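Local coordinates for kelch domain-containing protein (Colletotrichum graminicola M1.001, PDB 5C86) that oxidises alcohols, probably to aldehydes with release of hydrogen peroxide, as a copper-dependent member of the galactose oxidase (AA5) family, at residues 252-256 / 268-274; 65-69 / 94-98; 302-306 / 359-363; 370-374 / 469-473. All blocks are in the same frame, centred on the assembly; numbering follows the deposited sequence. Where two conformers were deposited one is given.

Contact 1: residues 252-256 / 268-274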
loop_
_atom_site.group_PDB
_atom_site.type_symbol
_atom_site.label_atom_id
_atom_site.label_comp_id
_atom_site.label_asym_id
_atom_site.label_seq_id
_atom_site.Cartn_x
_atom_site.Cartn_y
_atom_site.Cartn_z
ATOM N N SER A 252 -20.236 -3.271 0.388
ATOM C CA SER A 252 -19.544 -4.166 1.230
ATOM C C SER A 252 -19.152 -5.400 0.400
ATOM O O SER A 252 -18.916 -6.473 0.976
ATOM C CB SER A 252 -20.365 -4.554 2.482
ATOM O OG SER A 252 -21.668 -5.030 2.077
ATOM N N ASN A 253 -19.082 -5.260 -0.913
ATOM C CA ASN A 253 -18.757 -6.392 -1.769
ATOM C C ASN A 253 -17.303 -6.793 -1.581
ATOM O O ASN A 253 -16.398 -5.976 -1.457
ATOM C CB ASN A 253 -18.994 -6.090 -3.239
ATOM C CG ASN A 253 -20.455 -5.884 -3.593
ATOM O OD1 ASN A 253 -21.366 -6.199 -2.841
ATOM N ND2 ASN A 253 -20.662 -5.405 -4.749
ATOM N N ALA A 254 -17.049 -8.096 -1.591
ATOM C CA ALA A 254 -15.740 -8.716 -1.239
ATOM C C ALA A 254 -15.477 -9.796 -2.331
ATOM O O ALA A 254 -16.334 -10.652 -2.572
ATOM C CB ALA A 254 -15.753 -9.265 0.097
ATOM N N HIS A 255 -14.299 -9.780 -2.910
ATOM C CA HIS A 255 -13.896 -10.730 -3.974
ATOM C C HIS A 255 -12.463 -11.161 -3.764
ATOM O O HIS A 255 -11.642 -10.429 -3.165
ATOM C CB HIS A 255 -13.998 -10.183 -5.379
ATOM C CG HIS A 255 -15.378 -9.846 -5.789
ATOM N ND1 HIS A 255 -16.023 -8.669 -5.428
ATOM C CD2 HIS A 255 -16.288 -10.574 -6.496
ATOM C CE1 HIS A 255 -17.260 -8.681 -5.930
ATOM N NE2 HIS A 255 -17.443 -9.826 -6.581
ATOM N N ILE A 256 -12.149 -12.400 -4.170
ATOM C CA ILE A 256 -10.779 -12.840 -4.345
ATOM C C ILE A 256 -10.525 -13.095 -5.814
ATOM O O ILE A 256 -11.270 -13.854 -6.426
ATOM C CB ILE A 256 -10.467 -14.115 -3.509
ATOM C CG1 ILE A 256 -10.429 -13.844 -2.006
ATOM C CG2 ILE A 256 -9.172 -14.786 -4.033
ATOM C CD1 ILE A 256 -10.461 -15.116 -1.151
ATOM N N VAL A 268 -12.400 -14.884 -10.658
ATOM C CA VAL A 268 -13.015 -14.072 -9.597
ATOM C C VAL A 268 -13.974 -14.878 -8.762
ATOM O O VAL A 268 -14.920 -15.486 -9.301
ATOM C CB VAL A 268 -13.744 -12.844 -10.202
ATOM C CG1 VAL A 268 -14.348 -11.923 -9.141
ATOM C CG2 VAL A 268 -12.820 -12.076 -11.131
ATOM N N GLN A 269 -13.764 -14.862 -7.474
ATOM C CA GLN A 269 -14.640 -15.502 -6.508
ATOM C C GLN A 269 -15.316 -14.481 -5.586
ATOM O O GLN A 269 -14.661 -13.724 -4.909
ATOM C CB GLN A 269 -13.816 -16.476 -5.608
ATOM C CG GLN A 269 -14.654 -17.249 -4.615
ATOM C CD GLN A 269 -15.655 -18.091 -5.378
ATOM O OE1 GLN A 269 -15.251 -18.889 -6.252
ATOM N NE2 GLN A 269 -16.954 -17.860 -5.138
ATOM N N LYS A 270 -16.609 -14.420 -5.624
ATOM C CA LYS A 270 -17.374 -13.633 -4.654
ATOM C C LYS A 270 -17.453 -14.229 -3.309
ATOM O O LYS A 270 -17.706 -15.433 -3.110
ATOM C CB LYS A 270 -18.755 -13.373 -5.222
ATOM C CG LYS A 270 -19.627 -12.407 -4.416
ATOM C CD LYS A 270 -20.889 -12.048 -5.196
ATOM C CE LYS A 270 -21.757 -11.054 -4.417
ATOM N NZ LYS A 270 -21.252 -9.662 -4.021
ATOM N N LEU A 271 -17.245 -13.437 -2.243
ATOM C CA LEU A 271 -17.325 -13.860 -0.921
ATOM C C LEU A 271 -18.623 -13.260 -0.326
ATOM O O LEU A 271 -19.264 -12.381 -0.959
ATOM C CB LEU A 271 -16.177 -13.268 -0.093
ATOM C CG LEU A 271 -14.771 -13.531 -0.729
ATOM C CD1 LEU A 271 -13.750 -12.475 -0.386
ATOM C CD2 LEU A 271 -14.408 -14.906 -0.218
ATOM N N ALA A 272 -18.983 -13.709 0.861
ATOM C CA ALA A 272 -20.036 -13.083 1.629
ATOM C C ALA A 272 -19.610 -11.622 1.833
ATOM O O ALA A 272 -18.406 -11.332 2.039
ATOM C CB ALA A 272 -20.263 -13.766 2.947
ATOM N N ASN A 273 -20.563 -10.712 1.759
ATOM C CA ASN A 273 -20.224 -9.319 2.002
ATOM C C ASN A 273 -19.708 -9.104 3.385
ATOM O O ASN A 273 -20.070 -9.796 4.357
ATOM C CB ASN A 273 -21.459 -8.451 1.819
ATOM C CG ASN A 273 -21.758 -8.173 0.369
ATOM O OD1 ASN A 273 -21.664 -9.032 -0.506
ATOM N ND2 ASN A 273 -22.037 -6.887 0.069
ATOM N N GLY A 274 -18.891 -8.066 3.584
ATOM C CA GLY A 274 -18.486 -7.683 4.887
ATOM C C GLY A 274 -19.696 -6.992 5.610
ATOM O O GLY A 274 -20.729 -6.748 5.008
HETATM O O HOH W 1 -19.415 -9.846 -1.862
#

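Contact 2: residues 65-69 / 94-98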
loop_
_atom_site.group_PDB
_atom_site.type_symbol
_atom_site.label_atom_id
_atom_site.label_comp_id
_atom_site.label_asym_id
_atom_site.label_seq_id
_atom_site.Cartn_x
_atom_site.Cartn_y
_atom_site.Cartn_z
ATOM N N GLN A 65 10.522 19.321 3.616
ATOM C CA GLN A 65 11.539 18.348 3.282
ATOM C C GLN A 65 11.675 18.270 1.804
ATOM O O GLN A 65 12.674 17.785 1.306
ATOM C CB GLN A 65 11.174 16.943 3.849
ATOM C CG GLN A 65 12.387 16.040 3.888
ATOM C CD GLN A 65 12.036 14.612 4.216
ATOM O OE1 GLN A 65 10.859 14.303 4.531
ATOM N NE2 GLN A 65 13.046 13.733 4.199
ATOM N N ASN A 66 10.644 18.751 1.053
ATOM C CA ASN A 66 10.716 18.819 -0.353
ATOM C C ASN A 66 10.467 20.287 -0.756
ATOM O O ASN A 66 9.409 20.815 -0.486
ATOM C CB ASN A 66 9.644 17.919 -1.036
ATOM C CG ASN A 66 9.895 17.783 -2.495
ATOM O OD1 ASN A 66 10.435 18.704 -3.147
ATOM N ND2 ASN A 66 9.601 16.638 -3.074
ATOM N N THR A 67 11.510 20.902 -1.331
ATOM C CA THR A 67 11.463 22.355 -1.633
ATOM C C THR A 67 11.016 22.684 -3.020
ATOM O O THR A 67 10.908 23.897 -3.325
ATOM C CB THR A 67 12.921 22.974 -1.461
ATOM O OG1 THR A 67 13.816 22.529 -2.517
ATOM C CG2 THR A 67 13.384 22.737 -0.074
ATOM N N GLN A 68 10.806 21.704 -3.892
ATOM C CA GLN A 68 10.454 21.865 -5.296
ATOM C C GLN A 68 9.080 21.301 -5.775
ATOM O O GLN A 68 8.640 21.613 -6.864
ATOM C CB GLN A 68 11.502 21.217 -6.179
ATOM C CG GLN A 68 12.885 21.907 -6.059
ATOM C CD GLN A 68 13.958 21.391 -7.032
ATOM O OE1 GLN A 68 13.772 21.295 -8.262
ATOM N NE2 GLN A 68 15.106 21.030 -6.467
ATOM N N HIS A 69 8.495 20.385 -4.986
ATOM C CA HIS A 69 7.321 19.559 -5.395
ATOM C C HIS A 69 6.406 19.570 -4.212
ATOM O O HIS A 69 6.822 19.274 -3.063
ATOM C CB HIS A 69 7.874 18.164 -5.737
ATOM C CG HIS A 69 6.900 17.153 -6.238
ATOM N ND1 HIS A 69 7.360 15.926 -6.694
ATOM C CD2 HIS A 69 5.554 17.137 -6.383
ATOM C CE1 HIS A 69 6.335 15.186 -7.071
ATOM N NE2 HIS A 69 5.243 15.908 -6.959
ATOM N N LYS A 94 6.007 16.806 -11.760
ATOM C CA LYS A 94 7.279 16.543 -11.021
ATOM C C LYS A 94 7.419 15.085 -10.564
ATOM O O LYS A 94 6.431 14.369 -10.293
ATOM C CB LYS A 94 7.468 17.478 -9.860
ATOM C CG LYS A 94 7.526 18.941 -10.426
ATOM C CD LYS A 94 8.240 19.892 -9.575
ATOM C CE LYS A 94 8.734 21.067 -10.436
ATOM N NZ LYS A 94 9.116 22.107 -9.493
ATOM N N THR A 95 8.639 14.624 -10.571
ATOM C CA THR A 95 9.044 13.314 -9.939
ATOM C C THR A 95 10.081 13.665 -8.867
ATOM O O THR A 95 11.068 14.382 -9.158
ATOM C CB THR A 95 9.615 12.360 -10.947
ATOM O OG1 THR A 95 8.696 12.101 -12.002
ATOM C CG2 THR A 95 9.856 10.997 -10.297
ATOM N N SER A 96 9.863 13.289 -7.625
ATOM C CA SER A 96 10.795 13.416 -6.576
ATOM C C SER A 96 11.187 12.072 -5.939
ATOM O O SER A 96 10.377 11.129 -6.010
ATOM C CB SER A 96 10.287 14.221 -5.517
ATOM O OG SER A 96 9.913 15.549 -5.935
ATOM N N VAL A 97 12.338 12.031 -5.270
ATOM C CA VAL A 97 12.859 10.796 -4.685
ATOM C C VAL A 97 13.386 11.079 -3.302
ATOM O O VAL A 97 14.051 12.100 -3.057
ATOM C CB VAL A 97 13.754 10.018 -5.637
ATOM C CG1 VAL A 97 15.065 10.735 -5.949
ATOM C CG2 VAL A 97 14.058 8.635 -5.050
ATOM N N LEU A 98 13.060 10.232 -2.312
ATOM C CA LEU A 98 13.704 10.207 -1.067
ATOM C C LEU A 98 14.449 8.896 -0.945
ATOM O O LEU A 98 13.800 7.790 -0.884
ATOM C CB LEU A 98 12.783 10.429 0.124
ATOM C CG LEU A 98 13.402 10.340 1.498
ATOM C CD1 LEU A 98 14.423 11.453 1.726
ATOM C CD2 LEU A 98 12.393 10.441 2.607
#

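Contact 3: residues 302-306 / 359-363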
loop_
_atom_site.group_PDB
_atom_site.type_symbol
_atom_site.label_atom_id
_atom_site.label_comp_id
_atom_site.label_asym_id
_atom_site.label_seq_id
_atom_site.Cartn_x
_atom_site.Cartn_y
_atom_site.Cartn_z
ATOM N N LEU A 302 -16.442 13.922 -0.022
ATOM C CA LEU A 302 -15.077 14.308 0.309
ATOM C C LEU A 302 -15.054 15.227 1.543
ATOM O O LEU A 302 -15.992 15.987 1.788
ATOM C CB LEU A 302 -14.380 14.958 -0.869
ATOM C CG LEU A 302 -14.447 14.245 -2.223
ATOM C CD1 LEU A 302 -13.509 14.855 -3.200
ATOM C CD2 LEU A 302 -14.103 12.773 -2.035
ATOM N N PHE A 303 -13.990 15.131 2.318
ATOM C CA PHE A 303 -13.740 16.088 3.413
ATOM C C PHE A 303 -14.903 16.109 4.393
ATOM O O PHE A 303 -15.366 17.199 4.880
ATOM C CB PHE A 303 -13.485 17.492 2.841
ATOM C CG PHE A 303 -12.388 17.519 1.847
ATOM C CD1 PHE A 303 -11.052 17.364 2.219
ATOM C CD2 PHE A 303 -12.651 17.638 0.516
ATOM C CE1 PHE A 303 -10.055 17.368 1.252
ATOM C CE2 PHE A 303 -11.660 17.598 -0.433
ATOM C CZ PHE A 303 -10.365 17.438 -0.081
ATOM N N SER A 304 -15.412 14.921 4.696
ATOM C CA SER A 304 -16.593 14.727 5.445
ATOM C C SER A 304 -16.448 13.601 6.446
ATOM O O SER A 304 -16.016 12.474 6.076
ATOM C CB SER A 304 -17.763 14.386 4.513
ATOM O OG SER A 304 -18.944 14.284 5.253
ATOM N N ASP A 305 -16.841 13.877 7.676
ATOM C CA ASP A 305 -16.906 12.925 8.770
ATOM C C ASP A 305 -18.238 12.182 8.865
ATOM O O ASP A 305 -18.489 11.405 9.811
ATOM C CB ASP A 305 -16.530 13.574 10.145
ATOM C CG ASP A 305 -15.056 13.797 10.297
ATOM O OD1 ASP A 305 -14.257 13.292 9.500
ATOM O OD2 ASP A 305 -14.657 14.474 11.243
ATOM N N THR A 306 -19.084 12.332 7.862
ATOM C CA THR A 306 -20.421 11.751 7.900
ATOM C C THR A 306 -20.394 10.245 7.547
ATOM O O THR A 306 -19.384 9.724 6.991
ATOM C CB THR A 306 -21.351 12.480 6.944
ATOM O OG1 THR A 306 -20.807 12.388 5.629
ATOM C CG2 THR A 306 -21.504 13.969 7.409
ATOM N N LYS A 359 -12.919 21.256 11.272
ATOM C CA LYS A 359 -13.192 20.210 12.191
ATOM C C LYS A 359 -12.960 18.801 11.555
ATOM O O LYS A 359 -12.732 17.880 12.300
ATOM C CB LYS A 359 -14.594 20.359 12.754
ATOM C CG LYS A 359 -15.716 20.028 11.771
ATOM C CD LYS A 359 -17.100 20.297 12.373
ATOM C CE LYS A 359 -18.215 19.709 11.487
ATOM N NZ LYS A 359 -18.337 20.379 10.132
ATOM N N GLU A 360 -13.000 18.675 10.229
ATOM C CA GLU A 360 -12.692 17.376 9.587
ATOM C C GLU A 360 -11.200 17.061 9.564
ATOM O O GLU A 360 -10.861 15.959 9.137
ATOM C CB GLU A 360 -13.299 17.319 8.176
ATOM C CG GLU A 360 -14.809 17.171 8.265
ATOM C CD GLU A 360 -15.533 18.493 8.532
ATOM O OE1 GLU A 360 -15.009 19.545 8.070
ATOM O OE2 GLU A 360 -16.617 18.458 9.171
ATOM N N ASN A 361 -10.285 17.967 9.915
ATOM C CA ASN A 361 -8.879 17.650 9.938
ATOM C C ASN A 361 -8.572 16.762 11.126
ATOM O O ASN A 361 -8.921 17.048 12.304
ATOM C CB ASN A 361 -8.047 18.874 10.161
ATOM C CG ASN A 361 -7.937 19.728 9.000
ATOM O OD1 ASN A 361 -7.966 19.324 7.807
ATOM N ND2 ASN A 361 -7.677 21.001 9.310
ATOM N N HIS A 362 -7.945 15.607 10.839
ATOM C CA HIS A 362 -7.501 14.736 11.920
ATOM C C HIS A 362 -6.003 14.553 11.842
ATOM O O HIS A 362 -5.469 13.873 10.926
ATOM C CB HIS A 362 -8.264 13.424 11.791
ATOM C CG HIS A 362 -9.736 13.601 11.844
ATOM N ND1 HIS A 362 -10.360 14.187 12.930
ATOM C CD2 HIS A 362 -10.718 13.343 10.938
ATOM C CE1 HIS A 362 -11.653 14.279 12.694
ATOM N NE2 HIS A 362 -11.899 13.755 11.511
ATOM N N PHE A 363 -5.261 15.176 12.765
ATOM C CA PHE A 363 -3.775 15.155 12.721
ATOM C C PHE A 363 -3.244 13.869 13.381
ATOM O O PHE A 363 -2.079 13.677 13.515
ATOM C CB PHE A 363 -3.142 16.413 13.378
ATOM C CG PHE A 363 -3.426 17.711 12.654
ATOM C CD1 PHE A 363 -4.651 18.364 12.867
ATOM C CD2 PHE A 363 -2.503 18.266 11.802
ATOM C CE1 PHE A 363 -4.908 19.572 12.201
ATOM C CE2 PHE A 363 -2.752 19.455 11.143
ATOM C CZ PHE A 363 -3.983 20.073 11.372
HETATM O O HOH W 2 -14.499 19.901 5.378
HETATM O O HOH W 3 -12.272 13.844 7.915
HETATM O O HOH W 4 -18.288 16.242 8.353
#

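Contact 4: residues 370-374 / 469-473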
loop_
_atom_site.group_PDB
_atom_site.type_symbol
_atom_site.label_atom_id
_atom_site.label_comp_id
_atom_site.label_asym_id
_atom_site.label_seq_id
_atom_site.Cartn_x
_atom_site.Cartn_y
_atom_site.Cartn_z
ATOM N N PRO A 370 -2.853 -6.323 16.337
ATOM C CA PRO A 370 -3.764 -7.374 16.046
ATOM C C PRO A 370 -3.828 -8.536 17.074
ATOM O O PRO A 370 -2.930 -8.634 17.923
ATOM C CB PRO A 370 -3.270 -7.918 14.636
ATOM C CG PRO A 370 -2.459 -6.828 14.107
ATOM C CD PRO A 370 -1.787 -6.203 15.304
ATOM N N PRO A 371 -4.811 -9.436 16.976
ATOM C CA PRO A 371 -4.925 -10.600 17.916
ATOM C C PRO A 371 -3.650 -11.419 17.999
ATOM O O PRO A 371 -3.380 -11.985 19.061
ATOM C CB PRO A 371 -6.055 -11.412 17.347
ATOM C CG PRO A 371 -6.890 -10.404 16.641
ATOM C CD PRO A 371 -5.952 -9.400 16.042
ATOM N N TYR A 372 -2.829 -11.520 16.931
ATOM C CA TYR A 372 -1.696 -12.389 17.000
ATOM C C TYR A 372 -0.626 -11.838 17.942
ATOM O O TYR A 372 0.398 -12.531 18.155
ATOM C CB TYR A 372 -1.090 -12.655 15.576
ATOM C CG TYR A 372 -0.727 -11.478 14.711
ATOM C CD1 TYR A 372 -0.125 -10.313 15.159
ATOM C CD2 TYR A 372 -0.927 -11.570 13.345
ATOM C CE1 TYR A 372 0.209 -9.257 14.356
ATOM C CE2 TYR A 372 -0.599 -10.482 12.503
ATOM C CZ TYR A 372 -0.050 -9.335 13.006
ATOM O OH TYR A 372 0.268 -8.281 12.167
ATOM N N LEU A 373 -0.757 -10.645 18.495
ATOM C CA LEU A 373 0.204 -10.139 19.488
ATOM C C LEU A 373 -0.274 -10.430 20.898
ATOM O O LEU A 373 0.445 -10.013 21.815
ATOM C CB LEU A 373 0.450 -8.639 19.298
ATOM C CG LEU A 373 1.050 -8.221 17.933
ATOM C CD1 LEU A 373 1.334 -6.723 17.944
ATOM C CD2 LEU A 373 2.319 -8.983 17.636
ATOM N N PHE A 374 -1.349 -11.151 21.050
ATOM C CA PHE A 374 -1.904 -11.465 22.389
ATOM C C PHE A 374 -2.007 -12.913 22.543
ATOM O O PHE A 374 -2.111 -13.753 21.594
ATOM C CB PHE A 374 -3.263 -10.792 22.574
ATOM C CG PHE A 374 -3.189 -9.324 22.444
ATOM C CD1 PHE A 374 -2.747 -8.523 23.524
ATOM C CD2 PHE A 374 -3.405 -8.636 21.207
ATOM C CE1 PHE A 374 -2.550 -7.182 23.382
ATOM C CE2 PHE A 374 -3.258 -7.318 21.101
ATOM C CZ PHE A 374 -2.814 -6.557 22.155
ATOM N N ALA A 469 2.110 -20.936 17.649
ATOM C CA ALA A 469 0.833 -20.333 17.991
ATOM C C ALA A 469 0.427 -19.206 17.044
ATOM O O ALA A 469 -0.619 -18.604 17.185
ATOM C CB ALA A 469 0.831 -19.806 19.438
ATOM N N GLY A 470 1.310 -18.783 16.156
ATOM C CA GLY A 470 0.969 -17.729 15.224
ATOM C C GLY A 470 1.475 -16.338 15.588
ATOM O O GLY A 470 1.207 -15.416 14.822
ATOM N N VAL A 471 2.266 -16.210 16.652
ATOM C CA VAL A 471 2.750 -14.922 17.029
ATOM C C VAL A 471 3.964 -14.506 16.232
ATOM O O VAL A 471 4.962 -15.235 16.175
ATOM C CB VAL A 471 3.168 -14.950 18.552
ATOM C CG1 VAL A 471 3.661 -13.603 18.935
ATOM C CG2 VAL A 471 2.010 -15.511 19.388
ATOM N N PRO A 472 3.940 -13.330 15.570
ATOM C CA PRO A 472 5.065 -12.904 14.786
ATOM C C PRO A 472 6.130 -12.203 15.558
ATOM O O PRO A 472 5.872 -11.483 16.570
ATOM C CB PRO A 472 4.476 -11.937 13.803
ATOM C CG PRO A 472 3.323 -11.307 14.564
ATOM C CD PRO A 472 2.782 -12.396 15.425
ATOM N N CYS A 473 7.366 -12.378 15.120
ATOM C CA CYS A 473 8.456 -11.555 15.545
ATOM C C CYS A 473 8.278 -10.124 15.057
ATOM O O CYS A 473 7.405 -9.833 14.202
ATOM C CB CYS A 473 9.789 -12.086 15.132
ATOM S SG CYS A 473 10.079 -12.098 13.351
#

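Contact 1: residues 252-256 / 268-274
Ile256 and Leu271 bury much of the surface between these two strands, and their side chains meet at about a right angle. In the Ile256 conformer described here, its CG1 lies 3.9 Å from Leu271 CD1, and that same methyl packs 3.8 Å from Ala254 CB. Leu271 reaches both because its CG stands anti to the carbonyl carbon (chi1 -53°), which swings the branched end across the neighbouring strand; the small Ala254 leaves room for it. His255 works on the other face. Its CD2 packs against Val268, 3.5 Å from CG1, and against the start of the Lys270 side chain, with which His255 forms an antiparallel non-hydrogen-bonded pair. Ile256 and Gln269 are the adjoining hydrogen-bonded pair: Ile256 N gives to Gln269 O and Gln269 N to Ile256 O, both at 2.9 Å. Together these strands are the outer hairpin of one propeller blade, and His255 also bonds through its backbone to Thr238 on strand 235-239.

Past the strands the backbone pairing continues, Leu271 N bonding Ala254 O and Gly274 N bonding Ser252 O, and side chains and water supplement it. The amide of Asn273 holds two residues through ND2, donating to Ser252 OG at 2.8 Å and to a lone pair of Asn253 OD1 at 3.1 Å, the amide planes 81° apart; Asn253 ND2 bonds Asp218. A water accepts from Ala254 N and Lys270 NZ; Leu271 O and Asn273 OD1 also lie within bonding distance of it. Apolar packing thus backs the Ile256 end, and amide, hydroxyl and water bonds hold residues 252-253 to 273-274.

Contact 2: residues 65-69 / 94-98
Ser96 OG is gripped by two side chains of the segment 65-69: Asn66 ND2 donates to it at 3.1 Å, in the plane of its own amide, and His69 ND1 shares a 2.7 Å hydrogen bond with it in which either atom may be the donor. A serine suits this place because its short hydroxyl can both give and take. Asn66 serves its own loop as well, since OD1 accepts from Gln68 N in an Asx turn and, weakly, from His69 N; the turn helps to set the backbone that carries the histidine.

His69 holds its CG anti to the backbone N (chi1 -177°), which sends the imidazole across to the segment 94-98, where Lys94 CB lies over one face, 3.6 Å from the ring centroid, in a CH-pi contact, while Ser96 OG meets the ring at its edge. His69 NE2 bonds Gly88 O, so both ring nitrogens have partners and the rotation of the imidazole is fixed. Lys94 then runs past the ring in the opposite direction, its extended chain ending in a 2.7 Å bond from NZ to Gln68 O. At the far end Gln65 NE2 rests 3.6 Å from Leu98 CD1 and bonds the carbonyls of Ser106 and Glu104, while OE1 bonds Thr49.

Gln65 and Asn66 face Thr47 together as a classic beta bulge at the end of strand 63-66, which pairs with strand 47-52. Strand 95-98 lies between 84-87 and 109-111 in the next sheet, so the contact joins the outer strand of one propeller blade to the third strand of its successor.

Contact 3: residues 302-306 / 359-363
The copper-site end of the propeller is lined by long loops, and here the loop between strands 291-294 and 313-316 meets the loop between 346-350 and 364-369 through Asp305 and His362. The imidazole donates from NE2 to both carboxylate oxygens, at 2.9 Å to OD2 and 3.1 Å to OD1. Each oxygen is met on its syn side, and ring and carboxylate lie nearly coplanar, 15° apart, so the aspartate faces the ring edge. The carboxylate would probably favour a protonated imidazole. Glu360 O sits over one face of that ring.

These loops belong to successive blades, each joining the second and third strands of its sheet, as in the seven-bladed propeller of galactose oxidase. Phe303, midway along the first loop, turns its ring away from the other loop and meets His335, a copper ligand in other crystals of this protein although no metal is bound here; Trp39 lies nearly parallel to the same phenyl. Phe303 O lies 3.4 Å from Glu360 CG.

Glu360 is bent at chi2 (81°), and the like charges stay apart, Asp305 OD2 and Glu360 OE2 being 4.9 Å from each other. Lys359 NZ forms a salt bridge with Glu360 OE2 at 2.8 Å, a flexible cationic partner that would probably offset the repulsion between the two acids. One water donates to Phe303 O and to Glu360 OE1, at 2.8 Å from the latter; a second accepts from Asp305 N and donates to Glu360 OE2. A third donates to Asp305 OD1 at 2.6 Å and to Glu360 O.

Contact 4: residues 370-374 / 469-473
The CA atoms of Tyr372 and Val471 lie 5.1 Å apart, where a 3-10 turn, residues 371-373, abuts an irregular loop; Leu373 N bonds Pro370 O and Phe374 N bonds Pro371 O, winding the first segment tight. Van der Waals contacts do most of the work between the two.

Tyr372 holds its CG between the backbone N and the carbonyl carbon (chi1 53°), a choice that brings the ring up beside Pro472. The proline's CG lies over one face, 3.9 Å from the ring centroid and 21° off its normal, in a CH-pi contact, and its CD is 3.6 Å from Tyr372 CD1. Pro370 CB covers the opposite face, so the phenol is held between two prolines, whose compact, conformationally restricted rings present C-H groups to the aromatic faces. The hydroxyl bonds Ala344 O, which tethers the far end of the ring. Leu373 CD2 adds an apolar touch 4.0 Å from Pro472 CG.

Tyr372 O is buried without a hydrogen-bonding partner. It faces Val471 instead, whose CA lies 3.5 Å away in a CA-H...O contact and whose methyl groups close round it. Gly470 precedes the valine at a positive phi (100°), a turn in which a beta carbon would press on the carbonyl of Ala469, and its own O comes 3.7 Å from Tyr372 CB.

The first segment follows strand 364-369, at the end of the propeller, and the second lies in the early-set domain; this proline-tyrosine packing joins the end of the propeller to the C-terminal domain, the two-domain arrangement of galactose oxidase relatives.

How the contacts relate
The four contacts follow one another along the chain in the order 2, 1, 3, 4, and none touches another. Contacts 1 and 2 lie on opposite sides of the chain's centre, their centres 39 Å apart; contacts 2 and 4 likewise, at 38 Å. Contact 3 is the one beside the copper site, empty in this apo form, with the side chain of Phe303 about 3 Å from that of His335 and about 6 Å from that of Tyr120. Contact 2 stands further back, the His69 side chain about 11 Å and about 12 Å from those of Tyr120 and His423. Contact 1, within a blade, and contact 4, between domains, lie away from that site; their nearest atoms are about 17 Å apart.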